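Local coordinates for protein ATP12 ATPase (PDB 2R31) that probably acts as an assembly chaperone for the F1 part of ATP synthase, at residues A14-H19 with W25-D30; L42-P45 with L49-A52; S103-A108 with A115-W120; R136-H139 with P143-Q146. All blocks are in the same frame, centred on the assembly; numbering follows the deposited sequence. Where two conformers were deposited one is given.

From the N terminus, contact 1 comes first: residues 14-19 and 25-30 pair as a beta hairpin, closing its tight connection. Contact 2 follows directly, where the loop 42-45 turns back on the first turns of helix 47-58. The two touch, since L44 bonds to the backbone of W25, and I18 and W25 pack on A50, so hairpin, loop and helix form one unit. Some 40 Å away between centres, contact 3 joins strand 104-105 to helix 110-130, and contact 4 closes the turn after strand 138-139. These two meet through the parallel pairing of their strands. All four follow in series, with none nested or crossed.

Contact 1. Residues A14-H19 with W25-D30; sequences ASVGIH and WAVLLD
V16 to H19 run against A26 to L29 as the paired strands of a beta hairpin, the axes of 16-19 and 25-29 closing to 4.5 Å at 155°, with G17/L28 and H19/A26 as the hydrogen-bonded pairs and V16/L29 and I18/V27 as the non-hydrogen-bonded ones. Within the first of these, L28 N reaches G17 O at 2.8 Å. V16, I18, V27 and L29 share one face, where V16 and I18 rest on A54 and L51 of helix 47-58. V16 CG2 lies 4.0 Å from L29 CD2, the two side chains side by side and pointing the same way. I18 holds CG1 between its backbone N and carbonyl carbon (chi1 67°), and from there CD1 comes within 3.6 Å of W25 CZ3, the two side chains slanting across each other. On the other face H19 CB meets L28 CD1 at 3.9 Å.

Flanking the strands, D30 N donates to S15 O, and the D30 carboxylate grips the start of the first segment. Its OD2 accepts from A14 N at 2.9 Å, while OD1 takes both S15 N at 2.7 Å and S15 OG at 2.8 Å; the two backbone donors lie above the carboxylate plane, and the hydroxyl uses the anti lone pair of OD1. S15 and D30 each have a second conformer, so this grip may not be permanent. Where it holds, three donors would probably stabilise a charged carboxylate.

Contact 2. Residues L42-P45 with L49-A52; sequences LRLP and LALA
L44 reaches across to L49 and A50 with its two methyl groups, one to each residue. From CB, which points toward the helix, the chain passes to CG, set opposite the carbonyl carbon (chi1 -52°), and there it forks. One branch, CD1, settles on the helix backbone itself, 3.6 Å from A50 CA, with A50 CB a little farther off at 3.9 Å. The other branch, CD2, meets L49 CD2 at 3.9 Å; the two leucine side chains cross at about a right angle. Here a loop running into helix 47-58 doubles back under the helix's first turns: L49 N bonds to T46 OG1 in that same opening, and L44 pairs through its backbone with W25 of strand 24-29, which fixes the leucine between hairpin and helix. F164 of helix 163-174 touches both leucines, and A75 of helix 70-82 touches L44, so the pair is enclosed in apolar surroundings. W25 and I18 of the hairpin touch A50. L49 turns CG anti to its own backbone N (chi1 -180°), bringing CD2 within 4.3 Å of P45 CD as well.

Contact 3. Residues S103-A108 with A115-W120; sequences SYRADA and AQAEGW
Y104 approaches W120 through its backbone alone, Y104 O standing at the edge of the indole, while its side chain points away from the helix. R105, the next residue, does most of the touching. Its chain bends at chi2 (-64°), which turns the guanidinium toward the helix, where its plane stands 72° from that of the W120 ring. NE comes to the edge of the indole, in its plane, 3.6 Å from W120 CE3. Farther out, R105 NH2 lies 3.7 Å from W120 CB, and that CB sits over one guanidinium face; R105 NH1 passes 3.6 Å from A117 CA. The polar end is secured beyond the two segments: NE donates to L102 O, and NH1 forms a salt bridge with D121.

A106 follows, and its N donates to Q116 OE1 at 2.8 Å, in the amide carbonyl plane and on a lone pair (C=O...N angle 113°). Q116 also packs CB over one face of the W120 ring, and its NE2 donates to D202 OD1. A leucine in place of Q116 is likely to leave both A106 N and the D202 carboxylate without this amide as a partner.

The contact joins the first strand and the helix of a beta-alpha-beta unit: strand 104-105 pairs in parallel with strand 138-139, while I201 of helix 201-210 touches the side chains of both Q116 and W120.

Contact 4. Residues R136-H139 with P143-Q146; sequences RITH and PVPQ
Q146 uses its side-chain amide to pair with the backbone of R136 at both ends. R136 N donates to Q146 OE1 at 2.8 Å, in the amide carbonyl plane and on a lone pair, with an N-H...O angle of 165°. Returning the other way, Q146 NE2 donates to R136 O at 2.9 Å, and the acceptor lies close to the amide plane. A bend at chi2 (-57°) curls the glutamine back into this position, since its CB points away from the opposite segment. R136 O also takes a bond from S103 OG.

A third bond runs from the arginine itself: R136 NH1 meets P145 O at 2.8 Å, at the guanidinium's edge, although the donor stands well above the carbonyl plane. The extended arginine chain passes close to the same oxygen, with R136 CD 3.2 Å from P145 O. Outward from there, in the V144 conformer described, one of two, V144 CG1 lies 3.9 Å from R136 CD, and V144 CG2 packs 3.5 Å from T138 CB. T138 OG1 bonds to I142 O within the connecting turn.

With a valine in place of Q146, R136 N would probably lose its acceptor and R136 O one of its two donors, leaving the arginine-to-P145 bond to hold this end. All three bonds across the contact set a side chain against backbone, joining the residues on the two sides of the 140-142 connection without backbone-to-backbone pairing.

Contact 1. Residues A14-H19 with W25-D30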
loop_
_atom_site.group_PDB
_atom_site.type_symbol
_atom_site.label_atom_id
_atom_site.label_comp_id
_atom_site.label_asym_id
_atom_site.label_seq_id
_atom_site.Cartn_x
_atom_site.Cartn_y
_atom_site.Cartn_z
ATOM N N ALA A 14 -22.651 0.233 -22.744
ATOM C CA ALA A 14 -23.893 0.404 -22.028
ATOM C C ALA A 14 -23.880 -0.318 -20.692
ATOM O O ALA A 14 -24.135 0.290 -19.643
ATOM C CB ALA A 14 -25.106 0.010 -22.896
ATOM N N SER A 15 -23.542 -1.600 -20.722
ATOM C CA SER A 15 -23.684 -2.489 -19.598
ATOM C C SER A 15 -22.331 -2.913 -19.010
ATOM O O SER A 15 -21.318 -2.943 -19.711
ATOM C CB SER A 15 -24.432 -3.783 -19.987
ATOM O OG SER A 15 -23.642 -4.640 -20.781
ATOM N N VAL A 16 -22.339 -3.249 -17.725
ATOM C CA VAL A 16 -21.176 -3.735 -16.999
ATOM C C VAL A 16 -21.634 -4.967 -16.190
ATOM O O VAL A 16 -22.702 -4.933 -15.560
ATOM C CB VAL A 16 -20.577 -2.701 -16.045
ATOM C CG1 VAL A 16 -19.345 -3.231 -15.383
ATOM C CG2 VAL A 16 -20.260 -1.419 -16.812
ATOM N N GLY A 17 -20.822 -6.002 -16.154
ATOM C CA GLY A 17 -21.099 -7.167 -15.301
ATOM C C GLY A 17 -19.766 -7.888 -14.995
ATOM O O GLY A 17 -18.708 -7.348 -15.317
ATOM N N ILE A 18 -19.878 -9.058 -14.374
ATOM C CA ILE A 18 -18.714 -9.843 -14.055
ATOM C C ILE A 18 -18.956 -11.313 -14.425
ATOM O O ILE A 18 -20.105 -11.734 -14.558
ATOM C CB ILE A 18 -18.294 -9.714 -12.566
ATOM C CG1 ILE A 18 -19.290 -10.321 -11.587
ATOM C CG2 ILE A 18 -18.010 -8.231 -12.253
ATOM C CD1 ILE A 18 -18.772 -10.453 -10.175
ATOM N N HIS A 19 -17.905 -12.094 -14.548
ATOM C CA HIS A 19 -18.001 -13.512 -14.859
ATOM C C HIS A 19 -16.723 -14.211 -14.464
ATOM O O HIS A 19 -15.634 -13.705 -14.746
ATOM C CB HIS A 19 -18.224 -13.673 -16.392
ATOM C CG HIS A 19 -18.307 -15.098 -16.819
ATOM N ND1 HIS A 19 -19.314 -15.955 -16.430
ATOM C CD2 HIS A 19 -17.434 -15.830 -17.577
ATOM C CE1 HIS A 19 -19.056 -17.157 -16.953
ATOM N NE2 HIS A 19 -17.928 -17.119 -17.663
ATOM N N TRP A 25 -11.804 -13.829 -12.006
ATOM C CA TRP A 25 -12.978 -13.070 -12.401
ATOM C C TRP A 25 -12.610 -12.038 -13.467
ATOM O O TRP A 25 -11.592 -11.347 -13.359
ATOM C CB TRP A 25 -13.619 -12.339 -11.217
ATOM C CG TRP A 25 -14.277 -13.251 -10.236
ATOM C CD1 TRP A 25 -13.698 -13.914 -9.176
ATOM C CD2 TRP A 25 -15.653 -13.626 -10.238
ATOM N NE1 TRP A 25 -14.639 -14.650 -8.520
ATOM C CE2 TRP A 25 -15.840 -14.502 -9.164
ATOM C CE3 TRP A 25 -16.724 -13.327 -11.060
ATOM C CZ2 TRP A 25 -17.089 -15.076 -8.858
ATOM C CZ3 TRP A 25 -17.955 -13.873 -10.768
ATOM C CH2 TRP A 25 -18.132 -14.747 -9.677
ATOM N N ALA A 26 -13.479 -11.929 -14.453
ATOM C CA ALA A 26 -13.417 -10.900 -15.487
ATOM C C ALA A 26 -14.506 -9.862 -15.213
ATOM O O ALA A 26 -15.569 -10.148 -14.650
ATOM C CB ALA A 26 -13.640 -11.507 -16.853
ATOM N N VAL A 27 -14.211 -8.632 -15.661
ATOM C CA VAL A 27 -15.182 -7.537 -15.664
ATOM C C VAL A 27 -15.575 -7.286 -17.103
ATOM O O VAL A 27 -14.679 -7.099 -17.939
ATOM C CB VAL A 27 -14.580 -6.271 -15.026
ATOM C CG1 VAL A 27 -15.542 -5.066 -15.145
ATOM C CG2 VAL A 27 -14.261 -6.539 -13.552
ATOM N N LEU A 28 -16.865 -7.333 -17.393
ATOM C CA LEU A 28 -17.396 -7.279 -18.744
ATOM C C LEU A 28 -18.011 -5.931 -19.038
ATOM O O LEU A 28 -18.889 -5.461 -18.328
ATOM C CB LEU A 28 -18.498 -8.352 -18.903
ATOM C CG LEU A 28 -18.166 -9.788 -18.490
ATOM C CD1 LEU A 28 -19.387 -10.701 -18.649
ATOM C CD2 LEU A 28 -17.000 -10.211 -19.325
ATOM N N LEU A 29 -17.576 -5.340 -20.130
ATOM C CA LEU A 29 -18.145 -4.092 -20.687
ATOM C C LEU A 29 -18.921 -4.516 -21.912
ATOM O O LEU A 29 -18.284 -4.966 -22.884
ATOM C CB LEU A 29 -17.066 -3.074 -21.023
ATOM C CG LEU A 29 -16.095 -2.699 -19.912
ATOM C CD1 LEU A 29 -15.104 -1.607 -20.389
ATOM C CD2 LEU A 29 -16.838 -2.234 -18.698
ATOM N N ASP A 30 -20.254 -4.413 -21.883
ATOM C CA ASP A 30 -21.077 -4.941 -22.958
ATOM C C ASP A 30 -20.581 -6.328 -23.385
ATOM O O ASP A 30 -20.358 -6.567 -24.564
ATOM C CB ASP A 30 -21.168 -4.002 -24.164
ATOM C CG ASP A 30 -22.148 -2.895 -23.912
ATOM O OD1 ASP A 30 -22.999 -2.964 -22.988
ATOM O OD2 ASP A 30 -22.069 -1.909 -24.672
HETATM O O HOH W 1 -21.480 -6.412 -19.717
#

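Contact 2. Residues L42-P45 with L49-A52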
loop_
_atom_site.group_PDB
_atom_site.type_symbol
_atom_site.label_atom_id
_atom_site.label_comp_id
_atom_site.label_asym_id
_atom_site.label_seq_id
_atom_site.Cartn_x
_atom_site.Cartn_y
_atom_site.Cartn_z
ATOM N N LEU A 42 -7.382 -8.918 -17.861
ATOM C CA LEU A 42 -7.662 -8.497 -16.522
ATOM C C LEU A 42 -8.417 -9.652 -15.871
ATOM O O LEU A 42 -9.585 -9.911 -16.186
ATOM C CB LEU A 42 -8.473 -7.208 -16.427
ATOM C CG LEU A 42 -8.715 -6.701 -15.009
ATOM C CD1 LEU A 42 -7.447 -6.133 -14.406
ATOM C CD2 LEU A 42 -9.835 -5.652 -14.953
ATOM N N ARG A 43 -7.783 -10.377 -14.965
ATOM C CA ARG A 43 -8.372 -11.473 -14.221
ATOM C C ARG A 43 -8.114 -11.200 -12.735
ATOM O O ARG A 43 -6.995 -10.883 -12.348
ATOM C CB ARG A 43 -7.834 -12.830 -14.628
ATOM C CG ARG A 43 -8.223 -13.216 -16.032
ATOM C CD ARG A 43 -9.706 -13.506 -16.253
ATOM N NE ARG A 43 -9.954 -13.896 -17.641
ATOM C CZ ARG A 43 -10.104 -13.040 -18.659
ATOM N NH1 ARG A 43 -10.081 -11.733 -18.484
ATOM N NH2 ARG A 43 -10.282 -13.491 -19.898
ATOM N N LEU A 44 -9.164 -11.312 -11.916
ATOM C CA LEU A 44 -9.115 -10.891 -10.521
ATOM C C LEU A 44 -9.330 -12.053 -9.563
ATOM O O LEU A 44 -10.065 -13.003 -9.881
ATOM C CB LEU A 44 -10.221 -9.854 -10.301
ATOM C CG LEU A 44 -10.199 -8.706 -11.319
ATOM C CD1 LEU A 44 -11.476 -7.915 -11.148
ATOM C CD2 LEU A 44 -8.964 -7.838 -11.167
ATOM N N PRO A 45 -8.742 -11.993 -8.382
ATOM C CA PRO A 45 -8.761 -13.176 -7.489
ATOM C C PRO A 45 -10.065 -13.392 -6.763
ATOM O O PRO A 45 -10.282 -14.507 -6.255
ATOM C CB PRO A 45 -7.628 -12.901 -6.500
ATOM C CG PRO A 45 -7.535 -11.407 -6.486
ATOM C CD PRO A 45 -7.755 -11.006 -7.907
ATOM N N LEU A 49 -13.569 -8.053 -5.327
ATOM C CA LEU A 49 -12.829 -7.093 -6.103
ATOM C C LEU A 49 -13.468 -6.895 -7.485
ATOM O O LEU A 49 -13.554 -5.758 -7.977
ATOM C CB LEU A 49 -11.351 -7.481 -6.265
ATOM C CG LEU A 49 -10.531 -6.502 -7.061
ATOM C CD1 LEU A 49 -10.463 -5.126 -6.414
ATOM C CD2 LEU A 49 -9.118 -6.992 -7.316
ATOM N N ALA A 50 -13.917 -7.970 -8.117
ATOM C CA ALA A 50 -14.585 -7.832 -9.424
ATOM C C ALA A 50 -15.797 -6.958 -9.333
ATOM O O ALA A 50 -16.014 -6.094 -10.196
ATOM C CB ALA A 50 -14.929 -9.211 -9.978
ATOM N N LEU A 51 -16.655 -7.136 -8.318
ATOM C CA LEU A 51 -17.843 -6.303 -8.153
ATOM C C LEU A 51 -17.448 -4.843 -7.964
ATOM O O LEU A 51 -18.099 -3.938 -8.518
ATOM C CB LEU A 51 -18.695 -6.783 -6.991
ATOM C CG LEU A 51 -19.426 -8.101 -7.185
ATOM C CD1 LEU A 51 -19.936 -8.606 -5.836
ATOM C CD2 LEU A 51 -20.547 -7.960 -8.222
ATOM N N ALA A 52 -16.423 -4.576 -7.183
ATOM C CA ALA A 52 -16.008 -3.210 -6.897
ATOM C C ALA A 52 -15.391 -2.543 -8.119
ATOM O O ALA A 52 -15.596 -1.329 -8.355
ATOM C CB ALA A 52 -15.079 -3.204 -5.697
#

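Contact 3. Residues S103-A108 with A115-W120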
loop_
_atom_site.group_PDB
_atom_site.type_symbol
_atom_site.label_atom_id
_atom_site.label_comp_id
_atom_site.label_asym_id
_atom_site.label_seq_id
_atom_site.Cartn_x
_atom_site.Cartn_y
_atom_site.Cartn_z
ATOM N N SER A 103 12.847 2.126 13.145
ATOM C CA SER A 103 14.173 1.843 13.734
ATOM C C SER A 103 15.028 3.079 13.864
ATOM O O SER A 103 15.952 3.077 14.683
ATOM C CB SER A 103 14.977 0.860 12.858
ATOM O OG SER A 103 14.458 -0.440 12.902
ATOM N N TYR A 104 14.794 4.125 13.108
ATOM C CA TYR A 104 15.737 5.256 12.977
ATOM C C TYR A 104 15.208 6.437 13.768
ATOM O O TYR A 104 14.519 7.335 13.224
ATOM C CB TYR A 104 16.031 5.548 11.457
ATOM C CG TYR A 104 16.947 4.416 11.059
ATOM C CD1 TYR A 104 18.312 4.513 11.334
ATOM C CD2 TYR A 104 16.499 3.266 10.472
ATOM C CE1 TYR A 104 19.199 3.503 11.017
ATOM C CE2 TYR A 104 17.346 2.242 10.145
ATOM C CZ TYR A 104 18.706 2.358 10.411
ATOM O OH TYR A 104 19.583 1.322 10.084
ATOM N N ARG A 105 15.492 6.474 15.054
ATOM C CA ARG A 105 14.956 7.493 15.989
ATOM C C ARG A 105 15.789 8.743 15.904
ATOM O O ARG A 105 16.965 8.703 15.495
ATOM C CB ARG A 105 14.967 6.923 17.429
ATOM C CG ARG A 105 14.317 5.580 17.693
ATOM C CD ARG A 105 12.854 5.558 17.454
ATOM N NE ARG A 105 12.147 4.290 17.406
ATOM C CZ ARG A 105 11.556 3.692 18.433
ATOM N NH1 ARG A 105 11.609 4.251 19.630
ATOM N NH2 ARG A 105 10.916 2.536 18.209
ATOM N N ALA A 106 15.211 9.871 16.269
ATOM C CA ALA A 106 16.009 11.056 16.583
ATOM C C ALA A 106 16.943 10.825 17.761
ATOM O O ALA A 106 16.763 10.027 18.693
ATOM C CB ALA A 106 15.051 12.196 16.879
ATOM N N ASP A 107 17.942 11.627 17.816
ATOM C CA ASP A 107 18.667 11.670 19.085
ATOM C C ASP A 107 18.380 12.963 19.861
ATOM O O ASP A 107 18.955 13.082 20.932
ATOM C CB ASP A 107 20.138 11.356 18.826
ATOM C CG ASP A 107 20.861 12.434 18.069
ATOM O OD1 ASP A 107 20.271 13.468 17.755
ATOM O OD2 ASP A 107 22.025 12.157 17.776
ATOM N N ALA A 108 17.558 13.850 19.343
ATOM C CA ALA A 108 17.202 15.093 19.967
ATOM C C ALA A 108 16.107 15.759 19.169
ATOM O O ALA A 108 15.945 15.491 17.979
ATOM C CB ALA A 108 18.382 16.058 19.966
ATOM N N ALA A 115 8.276 11.095 22.014
ATOM C CA ALA A 115 7.114 10.990 21.127
ATOM C C ALA A 115 7.237 9.801 20.193
ATOM O O ALA A 115 6.299 9.059 19.931
ATOM C CB ALA A 115 6.890 12.256 20.320
ATOM N N GLN A 116 8.432 9.619 19.627
ATOM C CA GLN A 116 8.698 8.495 18.739
ATOM C C GLN A 116 8.528 7.182 19.503
ATOM O O GLN A 116 7.923 6.238 18.998
ATOM C CB GLN A 116 10.078 8.599 18.107
ATOM C CG GLN A 116 10.268 9.706 17.064
ATOM C CD GLN A 116 11.737 9.865 16.640
ATOM O OE1 GLN A 116 12.625 9.530 17.387
ATOM N NE2 GLN A 116 12.017 10.448 15.476
ATOM N N ALA A 117 9.056 7.082 20.724
ATOM C CA ALA A 117 8.956 5.852 21.484
ATOM C C ALA A 117 7.520 5.542 21.796
ATOM O O ALA A 117 7.056 4.389 21.675
ATOM C CB ALA A 117 9.802 5.973 22.753
ATOM N N GLU A 118 6.745 6.574 22.214
ATOM C CA GLU A 118 5.336 6.329 22.564
ATOM C C GLU A 118 4.554 5.735 21.414
ATOM O O GLU A 118 3.732 4.827 21.597
ATOM C CB GLU A 118 4.668 7.638 23.009
ATOM C CG GLU A 118 3.202 7.504 23.387
ATOM C CD GLU A 118 2.450 8.785 23.614
ATOM O OE1 GLU A 118 2.814 9.869 23.107
ATOM O OE2 GLU A 118 1.438 8.704 24.311
ATOM N N GLY A 119 4.798 6.289 20.232
ATOM C CA GLY A 119 4.038 5.816 19.075
ATOM C C GLY A 119 4.549 4.524 18.483
ATOM O O GLY A 119 3.806 3.672 18.014
ATOM N N TRP A 120 5.876 4.384 18.424
ATOM C CA TRP A 120 6.505 3.326 17.649
ATOM C C TRP A 120 6.904 2.093 18.435
ATOM O O TRP A 120 6.909 0.981 17.884
ATOM C CB TRP A 120 7.743 3.866 16.919
ATOM C CG TRP A 120 7.421 4.928 15.892
ATOM C CD1 TRP A 120 6.184 5.237 15.362
ATOM C CD2 TRP A 120 8.357 5.802 15.256
ATOM N NE1 TRP A 120 6.319 6.236 14.452
ATOM C CE2 TRP A 120 7.610 6.602 14.369
ATOM C CE3 TRP A 120 9.717 5.977 15.338
ATOM C CZ2 TRP A 120 8.218 7.593 13.574
ATOM C CZ3 TRP A 120 10.308 6.948 14.553
ATOM C CH2 TRP A 120 9.581 7.756 13.680
#

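Contact 4. Residues R136-H139 with P143-Q146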
loop_
_atom_site.group_PDB
_atom_site.type_symbol
_atom_site.label_atom_id
_atom_site.label_comp_id
_atom_site.label_asym_id
_atom_site.label_seq_id
_atom_site.Cartn_x
_atom_site.Cartn_y
_atom_site.Cartn_z
ATOM N N ARG A 136 15.911 -3.963 15.925
ATOM C CA ARG A 136 16.757 -3.089 16.714
ATOM C C ARG A 136 16.483 -1.653 16.309
ATOM O O ARG A 136 16.219 -1.378 15.119
ATOM C CB ARG A 136 18.209 -3.476 16.486
ATOM C CG ARG A 136 18.580 -4.923 16.914
ATOM C CD ARG A 136 19.974 -5.282 16.451
ATOM N NE ARG A 136 20.300 -6.665 16.851
ATOM C CZ ARG A 136 21.267 -7.362 16.257
ATOM N NH1 ARG A 136 21.964 -6.799 15.258
ATOM N NH2 ARG A 136 21.534 -8.597 16.660
ATOM N N ILE A 137 16.542 -0.771 17.300
ATOM C CA ILE A 137 16.398 0.678 17.062
ATOM C C ILE A 137 17.722 1.385 17.324
ATOM O O ILE A 137 18.623 0.859 17.950
ATOM C CB ILE A 137 15.220 1.303 17.833
ATOM C CG1 ILE A 137 15.630 1.499 19.301
ATOM C CG2 ILE A 137 13.937 0.494 17.612
ATOM C CD1 ILE A 137 14.639 2.261 20.162
ATOM N N THR A 138 17.833 2.578 16.796
ATOM C CA THR A 138 18.967 3.433 17.061
ATOM C C THR A 138 18.518 4.855 17.019
ATOM O O THR A 138 17.376 5.146 16.634
ATOM C CB THR A 138 20.115 3.146 16.040
ATOM O OG1 THR A 138 21.281 3.799 16.565
ATOM C CG2 THR A 138 19.778 3.570 14.615
ATOM N N HIS A 139 19.422 5.778 17.334
ATOM C CA HIS A 139 19.255 7.188 17.545
ATOM C C HIS A 139 20.283 7.954 16.695
ATOM O O HIS A 139 21.496 7.732 16.693
ATOM C CB HIS A 139 19.295 7.577 19.029
ATOM C CG HIS A 139 18.386 6.769 19.886
ATOM N ND1 HIS A 139 18.718 5.526 20.365
ATOM C CD2 HIS A 139 17.135 6.988 20.344
ATOM C CE1 HIS A 139 17.731 5.022 21.078
ATOM N NE2 HIS A 139 16.735 5.871 21.112
ATOM N N PRO A 143 24.997 3.875 13.803
ATOM C CA PRO A 143 24.483 2.746 13.023
ATOM C C PRO A 143 24.161 1.540 13.888
ATOM O O PRO A 143 24.869 1.260 14.876
ATOM C CB PRO A 143 25.643 2.397 12.081
ATOM C CG PRO A 143 26.748 3.340 12.368
ATOM C CD PRO A 143 26.442 4.050 13.613
ATOM N N VAL A 144 23.136 0.780 13.481
ATOM C CA VAL A 144 22.913 -0.532 14.082
ATOM C C VAL A 144 22.408 -1.463 12.986
ATOM O O VAL A 144 21.458 -1.142 12.275
ATOM C CB VAL A 144 21.983 -0.511 15.301
ATOM C CG1 VAL A 144 21.916 -1.953 15.868
ATOM C CG2 VAL A 144 22.349 0.448 16.410
ATOM N N PRO A 145 23.015 -2.613 12.813
ATOM C CA PRO A 145 22.517 -3.585 11.817
ATOM C C PRO A 145 21.393 -4.402 12.434
ATOM O O PRO A 145 21.355 -4.588 13.659
ATOM C CB PRO A 145 23.744 -4.432 11.534
ATOM C CG PRO A 145 24.425 -4.491 12.864
ATOM C CD PRO A 145 24.186 -3.107 13.507
ATOM N N GLN A 146 20.519 -4.945 11.612
ATOM C CA GLN A 146 19.511 -5.885 12.085
ATOM C C GLN A 146 20.081 -7.302 12.165
ATOM O O GLN A 146 21.009 -7.670 11.438
ATOM C CB GLN A 146 18.295 -5.833 11.174
ATOM C CG GLN A 146 17.646 -4.457 11.128
ATOM C CD GLN A 146 17.225 -3.922 12.483
ATOM O OE1 GLN A 146 16.775 -4.680 13.374
ATOM N NE2 GLN A 146 17.326 -2.621 12.696
#